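Local structure of devB protein (Vibrio cholerae O1 biovar eltor str. N16961, 1Y89) at residues D19-Y24 with K60-W65; S79-A84 with Q97-I102; Q117-V122 with P130-I135. The protein probably acts as a 6-phosphogluconolactonase, hydrolysing 6-phosphogluconolactone to 6-phosphogluconate in the pentose phosphate pathway. One frame throughout, in Å; residues are numbered along the deposited sequence.

Contact 1: D19-Y24 with K60-W65; sequences DDMLAY and KNLHFW. With PE5 (3,6,9,12,15,18,21,24-octaoxahexacosan-1-ol), chain F.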
loop_
_atom_site.group_PDB
_atom_site.type_symbol
_atom_site.label_atom_id
_atom_site.label_comp_id
_atom_site.label_asym_id
_atom_site.label_seq_id
_atom_site.Cartn_x
_atom_site.Cartn_y
_atom_site.Cartn_z
ATOM N N ASP A 19 -8.111 -7.947 -7.668
ATOM C CA ASP A 19 -7.059 -7.611 -8.658
ATOM C C ASP A 19 -5.746 -8.284 -8.288
ATOM O O ASP A 19 -5.038 -8.780 -9.173
ATOM C CB ASP A 19 -6.875 -6.113 -8.835
ATOM C CG ASP A 19 -8.077 -5.458 -9.533
ATOM O OD1 ASP A 19 -8.848 -6.173 -10.220
ATOM O OD2 ASP A 19 -8.224 -4.238 -9.397
ATOM N N ASP A 20 -5.437 -8.328 -6.996
ATOM C CA ASP A 20 -4.203 -8.991 -6.545
ATOM C C ASP A 20 -4.299 -10.499 -6.801
ATOM O O ASP A 20 -3.339 -11.105 -7.261
ATOM C CB ASP A 20 -3.973 -8.732 -5.046
ATOM C CG ASP A 20 -3.338 -7.387 -4.772
ATOM O OD1 ASP A 20 -3.070 -6.634 -5.727
ATOM O OD2 ASP A 20 -3.109 -7.064 -3.594
HETATM N N MSE A 21 -5.463 -11.086 -6.511
HETATM C CA MSE A 21 -5.690 -12.520 -6.747
HETATM C C MSE A 21 -5.427 -12.867 -8.226
HETATM O O MSE A 21 -4.764 -13.855 -8.544
HETATM C CB MSE A 21 -7.127 -12.881 -6.343
HETATM C CG MSE A 21 -7.383 -14.334 -6.111
HETATM SE SE MSE A 21 -6.595 -14.821 -4.356
HETATM C CE MSE A 21 -7.887 -14.243 -3.192
ATOM N N LEU A 22 -5.986 -12.062 -9.120
ATOM C CA LEU A 22 -5.706 -12.188 -10.554
ATOM C C LEU A 22 -4.192 -12.139 -10.855
ATOM O O LEU A 22 -3.643 -13.032 -11.539
ATOM C CB LEU A 22 -6.438 -11.071 -11.331
ATOM C CG LEU A 22 -6.285 -11.048 -12.864
ATOM C CD1 LEU A 22 -6.638 -12.396 -13.463
ATOM C CD2 LEU A 22 -7.149 -9.954 -13.503
ATOM N N ALA A 23 -3.516 -11.096 -10.368
ATOM C CA ALA A 23 -2.083 -10.934 -10.657
ATOM C C ALA A 23 -1.257 -12.102 -10.101
ATOM O O ALA A 23 -0.362 -12.627 -10.776
ATOM C CB ALA A 23 -1.559 -9.589 -10.062
ATOM N N TYR A 24 -1.567 -12.519 -8.876
ATOM C CA TYR A 24 -0.910 -13.700 -8.311
ATOM C C TYR A 24 -1.059 -14.904 -9.241
ATOM O O TYR A 24 -0.088 -15.624 -9.465
ATOM C CB TYR A 24 -1.509 -14.066 -6.949
ATOM C CG TYR A 24 -0.934 -13.299 -5.771
ATOM C CD1 TYR A 24 0.447 -13.368 -5.466
ATOM C CD2 TYR A 24 -1.776 -12.561 -4.908
ATOM C CE1 TYR A 24 0.973 -12.689 -4.342
ATOM C CE2 TYR A 24 -1.252 -11.878 -3.791
ATOM C CZ TYR A 24 0.116 -11.945 -3.520
ATOM O OH TYR A 24 0.631 -11.288 -2.414
ATOM N N LYS A 60 -5.778 -22.677 -11.634
ATOM C CA LYS A 60 -4.837 -23.795 -11.564
ATOM C C LYS A 60 -3.528 -23.469 -10.810
ATOM O O LYS A 60 -2.868 -24.379 -10.292
ATOM C CB LYS A 60 -4.519 -24.348 -12.975
ATOM C CG LYS A 60 -3.687 -23.389 -13.810
ATOM C CD LYS A 60 -3.547 -23.827 -15.285
ATOM C CE LYS A 60 -2.927 -22.699 -16.155
ATOM N NZ LYS A 60 -2.605 -23.213 -17.557
ATOM N N ASN A 61 -3.163 -22.183 -10.761
ATOM C CA ASN A 61 -1.968 -21.691 -10.052
ATOM C C ASN A 61 -2.194 -21.272 -8.586
ATOM O O ASN A 61 -1.242 -21.060 -7.823
ATOM C CB ASN A 61 -1.351 -20.517 -10.825
ATOM C CG ASN A 61 -0.822 -20.934 -12.157
ATOM O OD1 ASN A 61 -0.374 -22.082 -12.314
ATOM N ND2 ASN A 61 -0.846 -20.016 -13.137
ATOM N N LEU A 62 -3.458 -21.175 -8.179
ATOM C CA LEU A 62 -3.779 -20.741 -6.803
ATOM C C LEU A 62 -4.107 -21.936 -5.929
ATOM O O LEU A 62 -4.763 -22.860 -6.371
ATOM C CB LEU A 62 -4.965 -19.746 -6.798
ATOM C CG LEU A 62 -4.864 -18.461 -7.623
ATOM C CD1 LEU A 62 -6.040 -17.525 -7.361
ATOM C CD2 LEU A 62 -3.555 -17.736 -7.357
ATOM N N HIS A 63 -3.618 -21.927 -4.689
ATOM C CA HIS A 63 -3.946 -22.952 -3.712
ATOM C C HIS A 63 -4.587 -22.288 -2.519
ATOM O O HIS A 63 -4.021 -21.344 -1.961
ATOM C CB HIS A 63 -2.667 -23.713 -3.285
ATOM C CG HIS A 63 -2.123 -24.575 -4.380
ATOM N ND1 HIS A 63 -2.286 -25.942 -4.402
ATOM C CD2 HIS A 63 -1.517 -24.245 -5.551
ATOM C CE1 HIS A 63 -1.735 -26.430 -5.505
ATOM N NE2 HIS A 63 -1.270 -25.418 -6.223
ATOM N N PHE A 64 -5.773 -22.744 -2.148
ATOM C CA PHE A 64 -6.477 -22.141 -1.025
ATOM C C PHE A 64 -6.424 -23.026 0.186
ATOM O O PHE A 64 -6.694 -24.240 0.102
ATOM C CB PHE A 64 -7.952 -21.832 -1.366
ATOM C CG PHE A 64 -8.105 -20.711 -2.337
ATOM C CD1 PHE A 64 -7.554 -19.460 -2.075
ATOM C CD2 PHE A 64 -8.788 -20.896 -3.515
ATOM C CE1 PHE A 64 -7.699 -18.394 -2.995
ATOM C CE2 PHE A 64 -8.931 -19.843 -4.439
ATOM C CZ PHE A 64 -8.381 -18.593 -4.172
ATOM N N TRP A 65 -6.087 -22.377 1.304
ATOM C CA TRP A 65 -6.050 -23.012 2.614
ATOM C C TRP A 65 -6.880 -22.097 3.511
ATOM O O TRP A 65 -7.293 -21.030 3.056
ATOM C CB TRP A 65 -4.620 -23.090 3.146
ATOM C CG TRP A 65 -3.654 -23.797 2.235
ATOM C CD1 TRP A 65 -3.078 -23.284 1.086
ATOM C CD2 TRP A 65 -3.118 -25.102 2.406
ATOM N NE1 TRP A 65 -2.231 -24.221 0.524
ATOM C CE2 TRP A 65 -2.214 -25.330 1.332
ATOM C CE3 TRP A 65 -3.288 -26.101 3.375
ATOM C CZ2 TRP A 65 -1.518 -26.516 1.183
ATOM C CZ3 TRP A 65 -2.584 -27.291 3.229
ATOM C CH2 TRP A 65 -1.706 -27.487 2.132
HETATM O O1 PE5 F . 3.027 -9.818 -9.788
HETATM C C1 PE5 F . 2.782 -10.342 -8.476
HETATM C C2 PE5 F . 1.292 -10.308 -8.161
HETATM O O2 PE5 F . 1.073 -9.912 -6.807
HETATM C C3 PE5 F . 0.037 -8.961 -6.622
HETATM C C4 PE5 F . 0.122 -8.490 -5.191
HETATM O O3 PE5 F . 0.896 -7.299 -5.109
#
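Leu62 heads toward the helical segment 19-24, and its two methyl branches touch two residues there. One branch, CD1, lies 3.7 Å from CG of Met21, a selenomethionine. The other branch, CD2, reaches Tyr24, where its distance to CB is 4.2 Å. Met21 and Tyr24 stand three residues apart on the helix, so each branch of the leucine has its own neighbour one turn from the other.

Met21 sets out with CG anti to the backbone N (chi1 -161°), then bends at chi2 and chi3. This brings its selenium to Phe64. Met21 SE lies 4.0 Å from Phe64 CE1. Seen from the ring centroid, it stands 84° off the normal, at the edge and in plane. It is a Met-aromatic contact made at the rim and not over a face. The methyl CE stays close to the same corner of the ring.

Tyr24 gives the strand little more than its CB and backbone. Its ring leads elsewhere: OH is hydrogen-bonded to Arg186, and one face carries atom O2 of the bound PE5, 3.7 Å from Tyr24 CE1. Asp20 forms a salt bridge with the same arginine.

No hydrogen bond joins the segments, and the touching residues are buried. The axes of helix 19-24 and strand 62-65 approach to 10.4 Å, with 127° between their N-to-C directions. Strand 31-35 lies beside strand 62-70 in the sheet, and Met21 and Phe64 both touch its Ile33. Apolar packing of a helix against parallel strands is characteristic of the three-layer, Rossmann-like alpha/beta fold to which this family belongs.

Contact 2: S79-A84 with Q97-I102; sequences SNYGEA and QNIHRI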
loop_
_atom_site.group_PDB
_atom_site.type_symbol
_atom_site.label_atom_id
_atom_site.label_comp_id
_atom_site.label_asym_id
_atom_site.label_seq_id
_atom_site.Cartn_x
_atom_site.Cartn_y
_atom_site.Cartn_z
ATOM N N SER A 79 -19.613 -23.685 8.495
ATOM C CA SER A 79 -18.353 -24.032 7.824
ATOM C C SER A 79 -17.790 -22.859 7.020
ATOM O O SER A 79 -18.495 -22.306 6.156
ATOM C CB SER A 79 -18.565 -25.201 6.858
ATOM O OG SER A 79 -17.319 -25.565 6.298
ATOM N N ASN A 80 -16.537 -22.482 7.280
ATOM C CA ASN A 80 -15.899 -21.467 6.427
ATOM C C ASN A 80 -15.765 -21.990 4.998
ATOM O O ASN A 80 -16.149 -21.298 4.043
ATOM C CB ASN A 80 -14.505 -21.051 6.971
ATOM C CG ASN A 80 -14.589 -20.253 8.270
ATOM O OD1 ASN A 80 -15.610 -19.611 8.579
ATOM N ND2 ASN A 80 -13.503 -20.270 9.039
ATOM N N TYR A 81 -15.212 -23.210 4.852
ATOM C CA TYR A 81 -15.101 -23.826 3.522
ATOM C C TYR A 81 -16.456 -23.877 2.827
ATOM O O TYR A 81 -16.568 -23.548 1.647
ATOM C CB TYR A 81 -14.516 -25.261 3.593
ATOM C CG TYR A 81 -14.770 -26.034 2.320
ATOM C CD1 TYR A 81 -13.912 -25.912 1.212
ATOM C CD2 TYR A 81 -15.895 -26.862 2.200
ATOM C CE1 TYR A 81 -14.169 -26.614 0.026
ATOM C CE2 TYR A 81 -16.157 -27.557 1.022
ATOM C CZ TYR A 81 -15.307 -27.413 -0.056
ATOM O OH TYR A 81 -15.572 -28.123 -1.206
ATOM N N GLY A 82 -17.474 -24.320 3.565
ATOM C CA GLY A 82 -18.828 -24.485 3.014
ATOM C C GLY A 82 -19.337 -23.198 2.372
ATOM O O GLY A 82 -19.916 -23.219 1.269
ATOM N N GLU A 83 -19.115 -22.064 3.037
ATOM C CA GLU A 83 -19.525 -20.781 2.445
ATOM C C GLU A 83 -18.674 -20.350 1.207
ATOM O O GLU A 83 -19.216 -19.855 0.205
ATOM C CB GLU A 83 -19.578 -19.688 3.514
ATOM C CG GLU A 83 -20.065 -18.358 2.993
ATOM C CD GLU A 83 -20.887 -17.598 4.042
ATOM O OE1 GLU A 83 -20.280 -17.090 5.038
ATOM O OE2 GLU A 83 -22.134 -17.538 3.861
ATOM N N ALA A 84 -17.355 -20.546 1.283
ATOM C CA ALA A 84 -16.463 -20.330 0.144
ATOM C C ALA A 84 -16.883 -21.198 -1.028
ATOM O O ALA A 84 -16.887 -20.747 -2.188
ATOM C CB ALA A 84 -14.965 -20.609 0.539
ATOM N N GLN A 97 -7.759 -30.513 -6.168
ATOM C CA GLN A 97 -6.493 -30.698 -5.451
ATOM C C GLN A 97 -5.893 -29.363 -4.988
ATOM O O GLN A 97 -5.043 -29.354 -4.101
ATOM C CB GLN A 97 -5.470 -31.507 -6.301
ATOM C CG GLN A 97 -4.828 -30.690 -7.463
ATOM C CD GLN A 97 -4.139 -31.527 -8.530
ATOM O OE1 GLN A 97 -3.089 -32.152 -8.277
ATOM N NE2 GLN A 97 -4.711 -31.530 -9.756
ATOM N N ASN A 98 -6.371 -28.237 -5.544
ATOM C CA ASN A 98 -5.845 -26.915 -5.187
ATOM C C ASN A 98 -6.622 -26.307 -4.015
ATOM O O ASN A 98 -6.317 -25.199 -3.541
ATOM C CB ASN A 98 -5.954 -25.957 -6.401
ATOM C CG ASN A 98 -4.900 -26.223 -7.453
ATOM O OD1 ASN A 98 -4.447 -27.349 -7.602
ATOM N ND2 ASN A 98 -4.499 -25.183 -8.181
ATOM N N ILE A 99 -7.665 -27.004 -3.583
ATOM C CA ILE A 99 -8.469 -26.516 -2.463
ATOM C C ILE A 99 -8.198 -27.422 -1.254
ATOM O O ILE A 99 -8.544 -28.589 -1.264
ATOM C CB ILE A 99 -9.986 -26.479 -2.831
ATOM C CG1 ILE A 99 -10.210 -25.650 -4.098
ATOM C CG2 ILE A 99 -10.818 -25.928 -1.666
ATOM C CD1 ILE A 99 -11.620 -25.803 -4.699
ATOM N N HIS A 100 -7.550 -26.890 -0.230
ATOM C CA HIS A 100 -7.017 -27.733 0.834
ATOM C C HIS A 100 -7.840 -27.459 2.088
ATOM O O HIS A 100 -7.394 -26.752 3.009
ATOM C CB HIS A 100 -5.547 -27.380 1.079
ATOM C CG HIS A 100 -4.684 -27.466 -0.151
ATOM N ND1 HIS A 100 -3.920 -28.571 -0.444
ATOM C CD2 HIS A 100 -4.449 -26.574 -1.143
ATOM C CE1 HIS A 100 -3.270 -28.375 -1.583
ATOM N NE2 HIS A 100 -3.545 -27.151 -2.010
ATOM N N ARG A 101 -9.066 -27.967 2.136
ATOM C CA ARG A 101 -9.878 -27.578 3.284
ATOM C C ARG A 101 -9.439 -28.253 4.565
ATOM O O ARG A 101 -8.818 -29.334 4.550
ATOM C CB ARG A 101 -11.364 -27.759 3.038
ATOM C CG ARG A 101 -11.828 -29.184 3.037
ATOM C CD ARG A 101 -13.343 -29.280 3.015
ATOM N NE ARG A 101 -13.683 -30.693 2.959
ATOM C CZ ARG A 101 -14.101 -31.419 3.980
ATOM N NH1 ARG A 101 -14.306 -30.866 5.163
ATOM N NH2 ARG A 101 -14.356 -32.700 3.794
ATOM N N ILE A 102 -9.778 -27.621 5.680
ATOM C CA ILE A 102 -9.630 -28.291 6.963
ATOM C C ILE A 102 -10.837 -29.218 7.111
ATOM O O ILE A 102 -11.985 -28.790 6.866
ATOM C CB ILE A 102 -9.551 -27.246 8.110
ATOM C CG1 ILE A 102 -8.248 -26.419 7.964
ATOM C CG2 ILE A 102 -9.641 -27.928 9.510
ATOM C CD1 ILE A 102 -8.141 -25.194 8.868
#
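Tyr81 and Arg101 bring the two backbones nearest, with their CA atoms 6.4 Å apart. Segment 79-84 is the first turn of helix 80-89, and segment 97-102 passes it largely as loop. Ser79 is the N-cap: its OG accepts from Gly82 N at 3.0 Å. Glu69 adds to this helix start by taking the backbone N-H groups of Asn80 and Tyr81.

Tyr81 points at the loop and offers one ring face to Arg101. Arg101 CD lies over the centre of that face, 3.6 Å from the ring centroid, a CH-pi contact. Arg101 CB packs toward the rim, 3.6 Å from Tyr81 CD1. The arm is extended from CG to NE (chi2 171°, chi3 178°), which lifts the guanidinium farther above the face than CD. Its plane is turned 41° from that of the ring. Ile99 comes at the ring edge instead, with CG2 3.8 Å from Tyr81 CE1.

Arg101 CZ is 5.6 Å from the centroid of the Tyr81 ring, so any cation-pi attraction is weak. The chemistry implies that the methylene arm packs on Tyr81, while the charge is probably answered at least in part by Glu105, through the NH2 salt bridge.

Contact 3: Q117-V122 with P130-I135; sequences QAMAHV and PVFDWI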
loop_
_atom_site.group_PDB
_atom_site.type_symbol
_atom_site.label_atom_id
_atom_site.label_comp_id
_atom_site.label_asym_id
_atom_site.label_seq_id
_atom_site.Cartn_x
_atom_site.Cartn_y
_atom_site.Cartn_z
ATOM N N GLN A 117 0.760 -31.197 8.724
ATOM C CA GLN A 117 1.674 -32.002 7.899
ATOM C C GLN A 117 1.415 -31.657 6.433
ATOM O O GLN A 117 2.355 -31.580 5.654
ATOM C CB GLN A 117 1.440 -33.503 8.099
ATOM C CG GLN A 117 1.677 -34.022 9.509
ATOM C CD GLN A 117 3.114 -33.795 10.018
ATOM O OE1 GLN A 117 3.462 -32.705 10.534
ATOM N NE2 GLN A 117 3.933 -34.837 9.922
ATOM N N ALA A 118 0.134 -31.442 6.077
ATOM C CA ALA A 118 -0.254 -31.097 4.700
ATOM C C ALA A 118 0.401 -29.762 4.258
ATOM O O ALA A 118 0.965 -29.664 3.139
ATOM C CB ALA A 118 -1.800 -31.021 4.556
HETATM N N MSE A 119 0.375 -28.760 5.138
HETATM C CA MSE A 119 1.025 -27.463 4.831
HETATM C C MSE A 119 2.540 -27.632 4.698
HETATM O O MSE A 119 3.132 -27.137 3.724
HETATM C CB MSE A 119 0.716 -26.408 5.893
HETATM C CG MSE A 119 -0.725 -25.922 5.879
HETATM SE SE MSE A 119 -0.824 -24.448 7.192
HETATM C CE MSE A 119 -0.843 -25.512 8.875
ATOM N N ALA A 120 3.154 -28.345 5.664
ATOM C CA ALA A 120 4.595 -28.561 5.659
ATOM C C ALA A 120 5.056 -29.329 4.432
ATOM O O ALA A 120 6.198 -29.123 3.959
ATOM C CB ALA A 120 5.057 -29.306 6.947
ATOM N N HIS A 121 4.201 -30.234 3.936
ATOM C CA HIS A 121 4.579 -31.085 2.807
ATOM C C HIS A 121 4.707 -30.306 1.487
ATOM O O HIS A 121 5.679 -30.479 0.760
ATOM C CB HIS A 121 3.628 -32.278 2.619
ATOM C CG HIS A 121 4.055 -33.222 1.532
ATOM N ND1 HIS A 121 5.234 -33.936 1.583
ATOM C CD2 HIS A 121 3.466 -33.559 0.361
ATOM C CE1 HIS A 121 5.342 -34.695 0.506
ATOM N NE2 HIS A 121 4.291 -34.472 -0.261
ATOM N N VAL A 122 3.744 -29.454 1.193
ATOM C CA VAL A 122 3.681 -28.902 -0.155
ATOM C C VAL A 122 4.011 -27.427 -0.281
ATOM O O VAL A 122 4.334 -26.969 -1.382
ATOM C CB VAL A 122 2.352 -29.210 -0.882
ATOM C CG1 VAL A 122 2.080 -30.725 -0.879
ATOM C CG2 VAL A 122 1.194 -28.442 -0.298
ATOM N N PRO A 130 5.989 -23.536 6.834
ATOM C CA PRO A 130 5.457 -23.179 5.505
ATOM C C PRO A 130 5.311 -21.671 5.390
ATOM O O PRO A 130 4.781 -21.005 6.318
ATOM C CB PRO A 130 4.067 -23.833 5.492
ATOM C CG PRO A 130 3.772 -24.198 6.908
ATOM C CD PRO A 130 5.086 -24.453 7.554
ATOM N N VAL A 131 5.757 -21.147 4.254
ATOM C CA VAL A 131 5.720 -19.713 4.013
ATOM C C VAL A 131 4.541 -19.397 3.053
ATOM O O VAL A 131 4.597 -19.659 1.856
ATOM C CB VAL A 131 7.069 -19.221 3.468
ATOM C CG1 VAL A 131 6.981 -17.705 3.048
ATOM C CG2 VAL A 131 8.200 -19.481 4.517
ATOM N N PHE A 132 3.445 -18.885 3.605
ATOM C CA PHE A 132 2.324 -18.492 2.765
ATOM C C PHE A 132 2.683 -17.269 1.950
ATOM O O PHE A 132 3.391 -16.359 2.423
ATOM C CB PHE A 132 1.054 -18.250 3.601
ATOM C CG PHE A 132 0.293 -19.534 3.877
ATOM C CD1 PHE A 132 0.725 -20.417 4.870
ATOM C CD2 PHE A 132 -0.797 -19.883 3.082
ATOM C CE1 PHE A 132 0.073 -21.632 5.091
ATOM C CE2 PHE A 132 -1.484 -21.094 3.275
ATOM C CZ PHE A 132 -1.075 -21.962 4.271
ATOM N N ASP A 133 2.195 -17.261 0.723
ATOM C CA ASP A 133 2.315 -16.063 -0.117
ATOM C C ASP A 133 1.409 -14.962 0.401
ATOM O O ASP A 133 1.778 -13.779 0.341
ATOM C CB ASP A 133 1.982 -16.385 -1.578
ATOM C CG ASP A 133 2.990 -17.320 -2.197
ATOM O OD1 ASP A 133 4.078 -16.846 -2.597
ATOM O OD2 ASP A 133 2.712 -18.534 -2.253
ATOM N N TRP A 134 0.255 -15.344 0.945
ATOM C CA TRP A 134 -0.744 -14.353 1.342
ATOM C C TRP A 134 -1.721 -14.967 2.315
ATOM O O TRP A 134 -2.303 -16.047 2.051
ATOM C CB TRP A 134 -1.521 -13.881 0.110
ATOM C CG TRP A 134 -2.311 -12.580 0.319
ATOM C CD1 TRP A 134 -2.204 -11.691 1.369
ATOM C CD2 TRP A 134 -3.265 -12.024 -0.591
ATOM N NE1 TRP A 134 -3.051 -10.616 1.162
ATOM C CE2 TRP A 134 -3.705 -10.793 -0.040
ATOM C CE3 TRP A 134 -3.806 -12.461 -1.821
ATOM C CZ2 TRP A 134 -4.656 -9.964 -0.698
ATOM C CZ3 TRP A 134 -4.747 -11.640 -2.473
ATOM C CH2 TRP A 134 -5.158 -10.405 -1.905
ATOM N N ILE A 135 -1.924 -14.300 3.444
ATOM C CA ILE A 135 -2.916 -14.751 4.408
ATOM C C ILE A 135 -3.884 -13.595 4.596
ATOM O O ILE A 135 -3.469 -12.476 4.989
ATOM C CB ILE A 135 -2.261 -15.168 5.766
ATOM C CG1 ILE A 135 -1.200 -16.286 5.536
ATOM C CG2 ILE A 135 -3.329 -15.611 6.791
ATOM C CD1 ILE A 135 -0.527 -16.789 6.850
#
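The shortest polar bond here, His121 N to Gln117 O at 2.9 Å, belongs to the helical turn that carries Met119, which faces Pro130; Ala120 adds only backbone. Segments 117-122 and 130-135 have no hydrogen bond between them. The backbones are nearest at Ala120 and Pro130, with CA atoms 5.5 Å apart. The proline ring rests against the helix: Pro130 CG lies 3.9 Å from Met119 CB, and Pro130 CB is as far from the carbonyl oxygen of Met119.

Met119, a selenomethionine, makes the second touch with its far end. CG is anti to the carbonyl carbon (chi1 -70°), and the chain runs straight through chi2 before it turns at chi3 (-77°). Its selenium then stands at the rim of Phe132, 3.6 Å from CE1. SE is in the ring plane, 4.8 Å from the ring centroid. The Met119 chain and the phenylalanine side chain meet at about a right angle. This is a Met-aromatic contact of the edge kind.

Helix 108-122 here leads through a small two-stranded antiparallel hairpin, 125-126 with 129-130, into strand 134-137, a central strand of the Rossmann-like sheet. Pro130 ends the second strand of that hairpin, and Phe132 lies on the short link to the strand.

Phe132 has further neighbours. Trp65 of strand 62-70 meets it edge-to-face and also touches Met119. Lys176 makes a cation-pi contact with the phenylalanine ring.

The three contacts follow one another along the chain; none nests in or crosses another. Contact 1 closes the longest loop, from helix 10-25 through strand 31-35 and helices 39-48 and 53-56 to strand 62-70. Contact 2 then joins the start of helix 80-89 to the loop that follows that helix. Contact 3 closes a short loop from helix 108-122 through the hairpin to the approach of strand 134-137. Strand 62-70 links them. A backbone hydrogen bond runs from His100 N of contact 2 to Phe64 O. The Trp65 ring stacks on His100, and the same residue reaches contact 3. Tyr24 and Trp134 tie contacts 1 and 3 again. Contacts 2 and 3 do not touch.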